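Local coordinates for protein silicatein alpha (Tethya aurantium, PDB 6ZQ3) that probably promotes silica formation in the spicules of marine sponges, being a mature enzyme built on the papain-family peptidase fold, at residues A[163-168]-A[185-190]; A[27-32]-A[49-54]; A[119-124]-A[207-212]; A[126-131]-A[167-172]; A[76-81]-A[108-113]. One frame throughout, in Å; residues are numbered along the deposited sequence.

Contact 1 (A[163-168]-A[185-190]); sequences LNHAMV and NSWGEN
Trp187 brings CZ2 over one face of the His165 imidazole, and Asn185 meets that imidazole at its edge. Trp187 CZ2 is shifted toward the rim of the His165 ring, 3.7 Å from His165 ND1. Trp187 NE1 approaches His165 CE1 to 3.5 Å. The two ring planes are inclined at 47°, so the pair is oblique and not a true stack. The amide nitrogen Asn185 ND2 rides 3.3 Å above the plane of the Trp187 ring, toward its rim. At the imidazole edge, His165 NE2 donates to Asn185 OD1 in a bond modelled very short, at 2.5 Å, with an N-H...O angle of 167°. The acceptor lies in the imidazole plane, while the donor is somewhat tilted from the amide plane. Asn185 OD1 also receives a weak bond from Ser186 N at 2.9 Å. His165 CB leaves the strand toward 185-190, and chi1 of -177° sets CG anti to the backbone N, beside the carbonyl carbon. This His-Asn pair, with an indole beside it, resembles the signature arrangement of the papain family. The His165 side chain also touches Ser26, at the start of helix 26-43. Asn164 and His165 itself both face Ile138, a classic beta bulge. Trp191 meets the indole edge-to-face, and the Phe145 ring also meets it. A water links the segments further along: it donates to Ala166 O at 2.6 Å and to Ser186 OG at 2.9 Å. Gln20 OE1 is a further hydrogen-bond partner of Ser186 OG.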
# COMPACT_ATOMS: atom_id res chain seq x y z
N LEU A 163 3.21 -2.10 -14.49
CA LEU A 163 2.31 -2.10 -13.37
C LEU A 163 1.69 -0.71 -13.29
O LEU A 163 2.36 0.29 -13.52
CB LEU A 163 3.10 -2.38 -12.09
CG LEU A 163 4.20 -3.46 -12.20
CD1 LEU A 163 5.28 -3.27 -11.13
CD2 LEU A 163 3.60 -4.85 -12.14
N ASN A 164 0.43 -0.65 -12.91
CA ASN A 164 -0.30 0.59 -12.97
C ASN A 164 -1.10 0.89 -11.71
O ASN A 164 -1.83 1.89 -11.66
CB ASN A 164 -1.23 0.52 -14.17
CG ASN A 164 -2.08 -0.73 -14.15
OD1 ASN A 164 -2.84 -0.95 -13.21
ND2 ASN A 164 -1.91 -1.59 -15.16
N HIS A 165 -0.99 0.06 -10.68
CA HIS A 165 -1.81 0.28 -9.49
C HIS A 165 -1.14 -0.36 -8.29
O HIS A 165 -0.59 -1.46 -8.40
CB HIS A 165 -3.25 -0.25 -9.70
CG HIS A 165 -4.16 0.02 -8.55
ND1 HIS A 165 -4.72 1.26 -8.32
CD2 HIS A 165 -4.62 -0.78 -7.55
CE1 HIS A 165 -5.47 1.21 -7.23
NE2 HIS A 165 -5.43 -0.02 -6.75
N ALA A 166 -1.20 0.34 -7.16
CA ALA A 166 -0.46 -0.02 -5.97
C ALA A 166 -1.43 -0.30 -4.85
O ALA A 166 -2.46 0.36 -4.73
CB ALA A 166 0.49 1.11 -5.56
N MET A 167 -1.07 -1.26 -3.99
CA MET A 167 -1.93 -1.62 -2.85
C MET A 167 -1.09 -2.17 -1.71
O MET A 167 0.11 -2.25 -1.84
CB MET A 167 -2.98 -2.67 -3.27
CG MET A 167 -3.26 -2.74 -4.77
SD MET A 167 -4.17 -4.21 -5.24
CE MET A 167 -5.66 -3.81 -4.34
N VAL A 168 -1.73 -2.56 -0.61
CA VAL A 168 -1.02 -3.14 0.54
C VAL A 168 -1.35 -4.61 0.65
O VAL A 168 -2.50 -4.95 0.80
CB VAL A 168 -1.44 -2.56 1.90
CG1 VAL A 168 -0.30 -2.72 2.90
CG2 VAL A 168 -1.84 -1.12 1.79
N ASN A 185 -7.12 -2.73 -1.19
CA ASN A 185 -7.19 -1.65 -2.19
C ASN A 185 -7.71 -0.38 -1.51
O ASN A 185 -8.03 -0.38 -0.31
CB ASN A 185 -8.12 -2.05 -3.37
CG ASN A 185 -7.73 -1.41 -4.69
OD1 ASN A 185 -6.85 -0.55 -4.76
ND2 ASN A 185 -8.40 -1.82 -5.75
N SER A 186 -7.77 0.71 -2.26
CA SER A 186 -8.23 1.97 -1.74
C SER A 186 -9.26 2.52 -2.71
O SER A 186 -9.21 3.70 -3.10
CB SER A 186 -7.03 2.92 -1.56
OG SER A 186 -6.22 2.99 -2.74
N TRP A 187 -10.19 1.64 -3.11
CA TRP A 187 -11.36 2.02 -3.92
C TRP A 187 -12.61 1.91 -3.08
O TRP A 187 -13.70 1.83 -3.60
CB TRP A 187 -11.49 1.17 -5.20
CG TRP A 187 -10.40 1.48 -6.18
CD1 TRP A 187 -9.56 2.54 -6.14
CD2 TRP A 187 -10.04 0.72 -7.34
NE1 TRP A 187 -8.69 2.50 -7.19
CE2 TRP A 187 -8.97 1.40 -7.96
CE3 TRP A 187 -10.51 -0.45 -7.93
CZ2 TRP A 187 -8.36 0.93 -9.13
CZ3 TRP A 187 -9.91 -0.91 -9.09
CH2 TRP A 187 -8.86 -0.22 -9.68
N GLY A 188 -12.45 1.94 -1.76
CA GLY A 188 -13.58 1.99 -0.88
C GLY A 188 -14.22 0.63 -0.74
O GLY A 188 -13.84 -0.33 -1.43
N GLU A 189 -15.18 0.55 0.18
CA GLU A 189 -15.67 -0.74 0.67
C GLU A 189 -16.58 -1.46 -0.33
O GLU A 189 -16.75 -2.68 -0.25
CB GLU A 189 -16.39 -0.55 2.03
N ASN A 190 -17.15 -0.73 -1.28
CA ASN A 190 -18.03 -1.30 -2.29
C ASN A 190 -17.31 -1.98 -3.46
O ASN A 190 -17.98 -2.39 -4.40
CB ASN A 190 -18.94 -0.22 -2.89
CG ASN A 190 -19.86 0.44 -1.87
OD1 ASN A 190 -20.12 1.63 -1.98
ND2 ASN A 190 -20.34 -0.31 -0.89
O HOH W 1 -3.85 1.40 -2.79

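Contact 2 (A[27-32]-A[49-54]); sequences YAFSAM and LSEQNI
The backbones come closest at Ala28 and Glu51, whose CA atoms are 5.4 Å apart, and again at Met32 and Leu49, with CA atoms 6.3 Å apart. Glu51 crosses Phe29 at about a right angle. Its CG stands over the ring face, 3.7 Å from the Phe29 centroid and 18° off the ring normal, a CH-pi contact. The carboxylate continues over the ring toward CD2 and CE2, with its plane only 13° from that of the ring. The charge has its partner outside: Glu51 OE2 forms a salt bridge with Lys18 NZ. The carboxylate is thus both laid on the ring and paired with Lys18. Met32 CG also approaches Glu51 CG, at 3.9 Å. The Met32 chain then bends at chi2 (-59°), and its sulphur meets Ile54 tip to tip, SD to CD1 at 3.3 Å. Ile54 CG2 fits against the small Ala28 CB at 3.7 Å and reaches the Tyr27 ring at CE2. A water donates to both Tyr27 OH and Ile54 O, bridging the two helices. Tyr27 OH is also hydrogen-bonded with Gly65 O. Ser50 is the N-cap of helix 51-57; its OG accepts from Asn53 N at 3.1 Å, and more weakly from Gln52 N. In papain-like enzymes the long helix corresponding to 26-43 is the core of the helical domain. Here helix 51-57 packs on it, strand 84-85 touches Met32, Leu49 and Ile54 through Val84, and helix 71-80 touches Ala31 and Ile54 through Ala74.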
# COMPACT_ATOMS: atom_id res chain seq x y z
N TYR A 27 -0.22 4.96 -5.13
CA TYR A 27 1.14 4.99 -4.54
C TYR A 27 1.10 5.44 -3.07
O TYR A 27 1.68 4.79 -2.21
CB TYR A 27 2.12 5.82 -5.38
CG TYR A 27 1.90 7.31 -5.35
CD1 TYR A 27 1.03 7.92 -6.25
CD2 TYR A 27 2.60 8.13 -4.46
CE1 TYR A 27 0.84 9.29 -6.24
CE2 TYR A 27 2.40 9.49 -4.44
CZ TYR A 27 1.53 10.07 -5.33
OH TYR A 27 1.33 11.43 -5.32
N ALA A 28 0.36 6.51 -2.80
CA ALA A 28 0.31 7.09 -1.46
C ALA A 28 -0.42 6.23 -0.50
O ALA A 28 -0.01 6.12 0.65
CB ALA A 28 -0.39 8.45 -1.48
N PHE A 29 -1.56 5.68 -0.94
CA PHE A 29 -2.40 4.91 -0.06
C PHE A 29 -1.66 3.64 0.24
O PHE A 29 -1.62 3.21 1.36
CB PHE A 29 -3.76 4.62 -0.69
CG PHE A 29 -4.75 5.76 -0.56
CD1 PHE A 29 -4.81 6.75 -1.52
CD2 PHE A 29 -5.60 5.83 0.51
CE1 PHE A 29 -5.71 7.78 -1.42
CE2 PHE A 29 -6.49 6.87 0.64
CZ PHE A 29 -6.55 7.86 -0.33
N SER A 30 -1.06 3.06 -0.79
CA SER A 30 -0.26 1.86 -0.62
C SER A 30 0.97 2.04 0.32
O SER A 30 1.27 1.16 1.14
CB SER A 30 0.23 1.39 -1.98
OG SER A 30 1.19 0.37 -1.81
N ALA A 31 1.66 3.18 0.19
CA ALA A 31 2.83 3.46 1.02
C ALA A 31 2.50 3.68 2.50
O ALA A 31 3.19 3.13 3.37
CB ALA A 31 3.59 4.66 0.47
N MET A 32 1.44 4.47 2.76
CA MET A 32 0.95 4.76 4.11
C MET A 32 0.41 3.55 4.82
O MET A 32 0.59 3.41 6.03
CB MET A 32 -0.16 5.82 4.04
CG MET A 32 0.34 7.19 3.62
SD MET A 32 1.62 7.86 4.73
CE MET A 32 3.14 7.17 4.04
N LEU A 49 -2.70 7.21 9.14
CA LEU A 49 -1.71 8.18 8.63
C LEU A 49 -2.24 8.89 7.37
O LEU A 49 -3.20 8.43 6.75
CB LEU A 49 -0.38 7.50 8.30
CG LEU A 49 0.35 6.88 9.49
CD1 LEU A 49 1.57 6.16 8.96
CD2 LEU A 49 0.71 7.94 10.54
N SER A 50 -1.60 10.00 6.99
CA SER A 50 -2.18 10.87 5.98
C SER A 50 -1.59 10.73 4.57
O SER A 50 -0.44 11.08 4.31
CB SER A 50 -2.08 12.31 6.41
OG SER A 50 -2.63 13.12 5.38
N GLU A 51 -2.42 10.23 3.66
CA GLU A 51 -2.08 10.11 2.27
C GLU A 51 -2.11 11.47 1.59
O GLU A 51 -1.51 11.65 0.53
CB GLU A 51 -3.10 9.23 1.57
CG GLU A 51 -3.13 7.79 2.04
CD GLU A 51 -4.07 7.54 3.21
OE1 GLU A 51 -4.84 8.47 3.55
OE2 GLU A 51 -4.02 6.43 3.79
N GLN A 52 -2.85 12.42 2.16
CA GLN A 52 -2.96 13.75 1.61
C GLN A 52 -1.62 14.45 1.77
O GLN A 52 -1.16 15.22 0.88
CB GLN A 52 -4.07 14.48 2.36
CG GLN A 52 -4.46 15.84 1.78
CD GLN A 52 -4.82 15.80 0.31
OE1 GLN A 52 -5.49 14.89 -0.16
NE2 GLN A 52 -4.39 16.82 -0.43
N ASN A 53 -0.99 14.19 2.92
CA ASN A 53 0.34 14.71 3.23
C ASN A 53 1.31 14.35 2.12
O ASN A 53 2.03 15.20 1.63
CB ASN A 53 0.81 14.12 4.57
CG ASN A 53 1.95 14.88 5.17
OD1 ASN A 53 2.21 14.75 6.36
ND2 ASN A 53 2.64 15.66 4.37
N ILE A 54 1.29 13.07 1.72
CA ILE A 54 2.18 12.57 0.69
C ILE A 54 1.83 13.18 -0.66
O ILE A 54 2.71 13.48 -1.47
CB ILE A 54 2.10 11.03 0.55
CG1 ILE A 54 3.00 10.32 1.56
CG2 ILE A 54 2.59 10.59 -0.81
CD1 ILE A 54 2.59 10.52 2.99
O HOH W 2 3.08 13.95 -4.60

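Contact 3 (A[119-124]-A[207-212]); sequences GSESDL and CGIASD
Gly119 and Ala210 are joined by the hydrogen bond of this contact, a backbone one: Gly119 N donates to Ala210 O at 2.7 Å. The donor stands well above the carbonyl plane, 53° out of it, and the N-H...O angle is 151°. Gly119 has positive phi, a backbone shape that favours glycine. The packing contacts centre on Ala210. Its CB meets Leu124 CD2 at 3.7 Å and Glu121 CG at 3.9 Å. The methyl packs against the first turn of helix 121-130. Chi1 of 177° sets Leu124 CG beside the carbonyl carbon, and CD2 extends from there to Ala210. Leu124 CD2 also comes near Ile209, 4.3 Å from its CG2. The carboxylate end of Glu121 passes the same methyl, with OE2 4.0 Å from Ile209 CG2. Ile209 and Leu124 in turn touch Trp181 and Ile169, so the contact borders the sheet of the C-terminal, barrel-like half of the papain fold. Ser120 is the N-cap, just ahead of helix 121-130. Its OG accepts from Asp123 N at 3.2 Å, a capping bond. The polar contacts of Glu121 lead out of the two segments. Glu121 OE2 accepts from Trp181 NE1 and from Asn202 N, while OE1 accepts from Asn205 N. Several donors therefore grip this buried carboxylate, which would probably stabilise its charged form. Asn205 supports segment 207-212 as well, as its OD1 accepts from Ala210 N. A disulfide ties Cys207, at the start of that segment, to Cys158, and Ser211 OG is hydrogen-bonded with Ser160 O.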
# COMPACT_ATOMS: atom_id res chain seq x y z
N GLY A 119 10.34 -10.13 -8.40
CA GLY A 119 9.83 -11.42 -8.87
C GLY A 119 9.78 -12.57 -7.86
O GLY A 119 9.25 -13.64 -8.17
N SER A 120 10.31 -12.38 -6.66
CA SER A 120 10.37 -13.47 -5.70
C SER A 120 9.22 -13.40 -4.71
O SER A 120 9.21 -12.53 -3.83
CB SER A 120 11.70 -13.47 -4.94
OG SER A 120 11.65 -14.43 -3.90
N GLU A 121 8.28 -14.34 -4.84
CA GLU A 121 7.12 -14.44 -3.96
C GLU A 121 7.42 -15.14 -2.63
O GLU A 121 6.66 -15.00 -1.66
CB GLU A 121 5.97 -15.16 -4.67
CG GLU A 121 5.38 -14.39 -5.84
CD GLU A 121 4.12 -15.04 -6.40
OE1 GLU A 121 4.24 -15.78 -7.40
OE2 GLU A 121 3.02 -14.84 -5.84
N SER A 122 8.50 -15.92 -2.58
CA SER A 122 8.92 -16.55 -1.32
C SER A 122 9.60 -15.53 -0.39
O SER A 122 9.43 -15.61 0.82
CB SER A 122 9.84 -17.72 -1.60
OG SER A 122 10.97 -17.26 -2.30
N ASP A 123 10.23 -14.53 -0.99
CA ASP A 123 10.84 -13.44 -0.24
C ASP A 123 9.70 -12.52 0.19
O ASP A 123 9.71 -11.97 1.29
CB ASP A 123 11.84 -12.68 -1.11
N LEU A 124 8.71 -12.35 -0.69
CA LEU A 124 7.55 -11.52 -0.40
C LEU A 124 6.75 -12.13 0.78
O LEU A 124 6.35 -11.42 1.69
CB LEU A 124 6.67 -11.36 -1.65
CG LEU A 124 5.34 -10.59 -1.53
CD1 LEU A 124 5.49 -9.25 -0.82
CD2 LEU A 124 4.75 -10.38 -2.92
N CYS A 207 0.43 -10.89 -12.42
CA CYS A 207 0.11 -9.46 -12.29
C CYS A 207 1.27 -8.60 -11.74
O CYS A 207 1.10 -7.39 -11.43
CB CYS A 207 -1.18 -9.27 -11.46
SG CYS A 207 -2.59 -10.14 -12.20
N GLY A 208 2.44 -9.22 -11.65
CA GLY A 208 3.64 -8.57 -11.18
C GLY A 208 3.53 -8.13 -9.75
O GLY A 208 4.01 -7.06 -9.40
N ILE A 209 2.89 -8.96 -8.92
CA ILE A 209 2.68 -8.63 -7.51
C ILE A 209 3.98 -8.53 -6.69
O ILE A 209 4.05 -7.79 -5.69
CB ILE A 209 1.69 -9.63 -6.85
CG1 ILE A 209 1.07 -9.02 -5.60
CG2 ILE A 209 2.37 -10.96 -6.51
CD1 ILE A 209 0.27 -10.01 -4.80
N ALA A 210 5.01 -9.24 -7.13
CA ALA A 210 6.29 -9.26 -6.44
C ALA A 210 7.41 -8.59 -7.24
O ALA A 210 8.57 -8.72 -6.85
CB ALA A 210 6.67 -10.71 -6.11
N SER A 211 7.07 -7.88 -8.32
CA SER A 211 8.05 -7.09 -9.10
C SER A 211 8.63 -5.84 -8.39
O SER A 211 9.81 -5.56 -8.52
CB SER A 211 7.45 -6.65 -10.44
OG SER A 211 7.16 -7.79 -11.25
N ASP A 212 7.78 -5.09 -7.67
CA ASP A 212 8.14 -3.84 -7.00
C ASP A 212 7.47 -3.72 -5.61
O ASP A 212 6.65 -2.81 -5.34
CB ASP A 212 7.75 -2.62 -7.88

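Contact 4 (A[126-131]-A[167-172]); sequences AAVANV and MVITGY
Along 167-172, Ile169 is the first residue to touch 126-131. Its CG2 meets Val128 CG2 at 3.8 Å, and the two side chains cross at about a right angle. Both branched residues point toward each other, methyl against methyl. Thr170 turns the other way; it is held in the sheet by backbone bonds with Trp8 and Leu182. Gly171 has no side chain, and the backbones come nearest here, its CA 6.4 Å from the CA of Val128. Val128 CG1, anti to the backbone N (chi1 178°), rests on Gly171 CA at 3.9 Å. Helix 126-130 and strand 167-172 cross nearly at right angles, at -80°, with axes 8.4 Å apart at closest approach. A helix lying across a face of the sheet in this way belongs to the C-terminal, barrel-like domain of papain-family proteins. Strand 134-138, paired antiparallel with 165-173, adds Val134 to the surface that Val128 touches. Tyr172 follows. Its CG lies between the backbone N and the carbonyl carbon (chi1 54°). From there the ring extends beside the helix. The helix meets the ring at its edge, near its plane, by way of Val128 CG1 and Ala129 CB. Val128 CG1 is 4.1 Å from Tyr172 CD2. Ala129 CB is 4.3 Å from Tyr172 CE2 and closer, at 3.5 Å, to Tyr172 OH. That hydroxyl is a hydrogen-bond partner of Pro3 O. The N-terminal stretch joins in further, since the Val128 carbonyl accepts from Trp8 NE1 and Tyr172 O pairs with Thr5 OG1.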
# COMPACT_ATOMS: atom_id res chain seq x y z
N ALA A 126 7.93 -14.20 3.07
CA ALA A 126 8.78 -14.03 4.23
C ALA A 126 8.66 -12.62 4.80
O ALA A 126 8.61 -12.44 6.02
CB ALA A 126 10.23 -14.37 3.87
N ALA A 127 8.59 -11.60 3.95
CA ALA A 127 8.40 -10.21 4.43
C ALA A 127 7.07 -10.05 5.12
O ALA A 127 7.00 -9.46 6.20
CB ALA A 127 8.51 -9.22 3.30
N VAL A 128 6.03 -10.60 4.51
CA VAL A 128 4.66 -10.39 4.98
C VAL A 128 4.40 -11.12 6.29
O VAL A 128 3.73 -10.59 7.19
CB VAL A 128 3.62 -10.83 3.92
CG1 VAL A 128 2.22 -10.64 4.46
CG2 VAL A 128 3.78 -10.02 2.62
N ALA A 129 4.93 -12.33 6.40
CA ALA A 129 4.80 -13.13 7.63
C ALA A 129 5.60 -12.56 8.79
O ALA A 129 5.09 -12.39 9.88
CB ALA A 129 5.25 -14.56 7.36
N ASN A 130 6.87 -12.27 8.53
CA ASN A 130 7.84 -11.94 9.57
C ASN A 130 8.00 -10.44 9.89
O ASN A 130 8.47 -10.09 10.97
CB ASN A 130 9.20 -12.54 9.20
N VAL A 131 7.61 -9.56 8.97
CA VAL A 131 7.79 -8.11 9.19
C VAL A 131 6.45 -7.36 9.30
O VAL A 131 6.21 -6.61 10.26
CB VAL A 131 8.65 -7.47 8.08
CG1 VAL A 131 9.03 -6.07 8.48
CG2 VAL A 131 9.91 -8.31 7.79
N MET A 167 -1.07 -1.26 -3.99
CA MET A 167 -1.93 -1.62 -2.85
C MET A 167 -1.09 -2.17 -1.71
O MET A 167 0.11 -2.25 -1.84
CB MET A 167 -2.98 -2.67 -3.27
CG MET A 167 -3.26 -2.74 -4.77
SD MET A 167 -4.17 -4.21 -5.24
CE MET A 167 -5.66 -3.81 -4.34
N VAL A 168 -1.73 -2.56 -0.61
CA VAL A 168 -1.02 -3.14 0.54
C VAL A 168 -1.35 -4.61 0.65
O VAL A 168 -2.50 -4.95 0.80
CB VAL A 168 -1.44 -2.56 1.90
CG1 VAL A 168 -0.30 -2.72 2.90
CG2 VAL A 168 -1.84 -1.12 1.79
N ILE A 169 -0.35 -5.47 0.59
CA ILE A 169 -0.55 -6.86 0.98
C ILE A 169 -0.65 -6.93 2.52
O ILE A 169 0.26 -6.51 3.23
CB ILE A 169 0.57 -7.76 0.40
CG1 ILE A 169 0.43 -7.78 -1.14
CG2 ILE A 169 0.50 -9.19 0.92
CD1 ILE A 169 1.13 -8.95 -1.80
N THR A 170 -1.77 -7.46 3.03
CA THR A 170 -1.99 -7.57 4.48
C THR A 170 -1.96 -9.01 5.01
O THR A 170 -2.17 -9.24 6.20
CB THR A 170 -3.34 -6.97 4.87
OG1 THR A 170 -4.35 -7.61 4.11
CG2 THR A 170 -3.40 -5.45 4.63
N GLY A 171 -1.71 -9.98 4.13
CA GLY A 171 -1.65 -11.38 4.52
C GLY A 171 -1.66 -12.28 3.29
O GLY A 171 -1.41 -11.83 2.17
N TYR A 172 -1.94 -13.55 3.51
CA TYR A 172 -2.03 -14.53 2.43
C TYR A 172 -2.72 -15.74 3.00
O TYR A 172 -2.88 -15.85 4.22
CB TYR A 172 -0.65 -14.92 1.89
CG TYR A 172 0.27 -15.39 2.99
CD1 TYR A 172 0.18 -16.69 3.48
CD2 TYR A 172 1.21 -14.53 3.56
CE1 TYR A 172 1.00 -17.11 4.51
CE2 TYR A 172 2.03 -14.96 4.58
CZ TYR A 172 1.93 -16.25 5.05
OH TYR A 172 2.74 -16.70 6.06

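Contact 5 (A[76-81]-A[108-113]); sequences LYVVAN and ASMSGS
Val78 and Val79 pack against Met110 in an apolar contact between the end of helix 71-80 and the chain leading into strand 112-115. Val78 CG1 touches the start of the Met110 side chain, 3.3 Å from CG, a tight approach for two carbons. It also lies 3.8 Å from Met110 SD. Met110 CG occupies the crowded position between the backbone N and the carbonyl carbon (chi1 41°). A bend at chi3 (-79°) then brings CE to Val79 CG2, at 3.7 Å. Met110 crosses each valine at about a right angle. Val79 CG2 also rests on backbone, 3.7 Å from Met110 O and 4.0 Å from Gly112 N. The valines are neighbours on the helix, Val78 buried and facing the opposite segment, Val79 partly exposed. Met110 also touches Phe75 of helix 71-80 and Leu35 of helix 26-43. Beyond it, Ser111 and Gly112 make backbone bonds with Thr217, and Ser111 OG pairs with Thr217 OG1. The strand then runs antiparallel to 214-217. This passage of the chain from the helical domain toward the barrel-like domain is characteristic of the papain fold.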
# COMPACT_ATOMS: atom_id res chain seq x y z
N LEU A 76 11.01 8.21 0.74
CA LEU A 76 12.09 9.23 0.73
C LEU A 76 11.59 10.56 1.32
O LEU A 76 12.20 11.13 2.22
CB LEU A 76 12.55 9.45 -0.71
CG LEU A 76 13.97 9.87 -1.08
CD1 LEU A 76 15.02 9.15 -0.24
CD2 LEU A 76 14.19 9.60 -2.57
N TYR A 77 10.44 11.04 0.83
CA TYR A 77 9.78 12.16 1.44
C TYR A 77 9.61 11.97 2.96
O TYR A 77 10.04 12.80 3.74
CB TYR A 77 8.41 12.41 0.81
CG TYR A 77 7.63 13.42 1.61
CD1 TYR A 77 7.89 14.78 1.49
CD2 TYR A 77 6.68 13.03 2.54
CE1 TYR A 77 7.19 15.70 2.24
CE2 TYR A 77 5.99 13.95 3.30
CZ TYR A 77 6.25 15.28 3.14
OH TYR A 77 5.56 16.20 3.89
N VAL A 78 9.00 10.87 3.39
CA VAL A 78 8.88 10.65 4.83
C VAL A 78 10.23 10.74 5.55
O VAL A 78 10.30 11.37 6.61
CB VAL A 78 8.20 9.33 5.20
CG1 VAL A 78 8.10 9.19 6.71
CG2 VAL A 78 6.79 9.27 4.59
N VAL A 79 11.28 10.11 5.00
CA VAL A 79 12.60 10.05 5.66
C VAL A 79 13.24 11.47 5.70
O VAL A 79 13.66 11.94 6.76
CB VAL A 79 13.59 9.08 4.93
CG1 VAL A 79 15.00 9.13 5.56
CG2 VAL A 79 13.08 7.64 4.91
N ALA A 80 13.30 12.12 4.53
CA ALA A 80 13.83 13.48 4.38
C ALA A 80 13.04 14.50 5.19
O ALA A 80 13.62 15.41 5.76
CB ALA A 80 13.82 13.89 2.89
N ASN A 81 11.72 14.34 5.24
CA ASN A 81 10.88 15.24 6.01
C ASN A 81 10.77 14.79 7.45
O ASN A 81 10.10 15.44 8.24
CB ASN A 81 9.48 15.32 5.42
CG ASN A 81 8.70 16.50 5.96
OD1 ASN A 81 9.12 17.64 5.83
ND2 ASN A 81 7.56 16.23 6.57
N ALA A 108 4.09 9.46 12.46
CA ALA A 108 5.12 8.43 12.33
C ALA A 108 6.32 8.90 11.54
O ALA A 108 6.23 9.84 10.73
CB ALA A 108 4.53 7.19 11.68
N SER A 109 7.45 8.25 11.77
CA SER A 109 8.67 8.52 11.03
C SER A 109 9.33 7.21 10.63
O SER A 109 8.90 6.13 11.03
CB SER A 109 9.62 9.34 11.89
OG SER A 109 10.88 9.56 11.25
N MET A 110 10.38 7.33 9.83
CA MET A 110 11.14 6.18 9.37
C MET A 110 12.56 6.52 8.87
O MET A 110 12.92 7.69 8.64
CB MET A 110 10.37 5.47 8.28
CG MET A 110 9.70 6.43 7.34
SD MET A 110 8.91 5.53 6.02
CE MET A 110 10.33 5.17 4.98
N SER A 111 13.34 5.47 8.76
CA SER A 111 14.77 5.54 8.48
C SER A 111 15.14 5.00 7.09
O SER A 111 16.20 5.30 6.59
CB SER A 111 15.50 4.70 9.52
OG SER A 111 15.44 3.33 9.14
N GLY A 112 14.30 4.16 6.50
CA GLY A 112 14.52 3.62 5.16
C GLY A 112 13.37 2.75 4.63
O GLY A 112 12.25 2.75 5.13
N SER A 113 13.67 2.01 3.57
CA SER A 113 12.77 1.04 3.00
C SER A 113 13.61 -0.14 2.53
O SER A 113 14.75 0.04 2.13
CB SER A 113 12.03 1.63 1.81
OG SER A 113 12.96 2.17 0.90

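In the fold
Contacts 2 and 5 lie in the helical half of the papain-like fold, with centres about 12 Å apart. Contacts 3 and 4 lie in the barrel-like half, about 11 Å apart, and share helix 121-130. Contacts 1 and 4 share strand 165-173, which carries Met167 and Val168 of both. This strand also meets helix 26-43 of contact 2: Met167 O lies 2.8 Å from Ser30 OG, a probable hydrogen bond. That is consistent with a place for contact 1 at the interface of the two halves, as for the His-Asn site of papain relatives. Along the chain, contacts 2 and 5 close first. Contact 3 opens next, and contacts 4 and 1 both fall between its two segments.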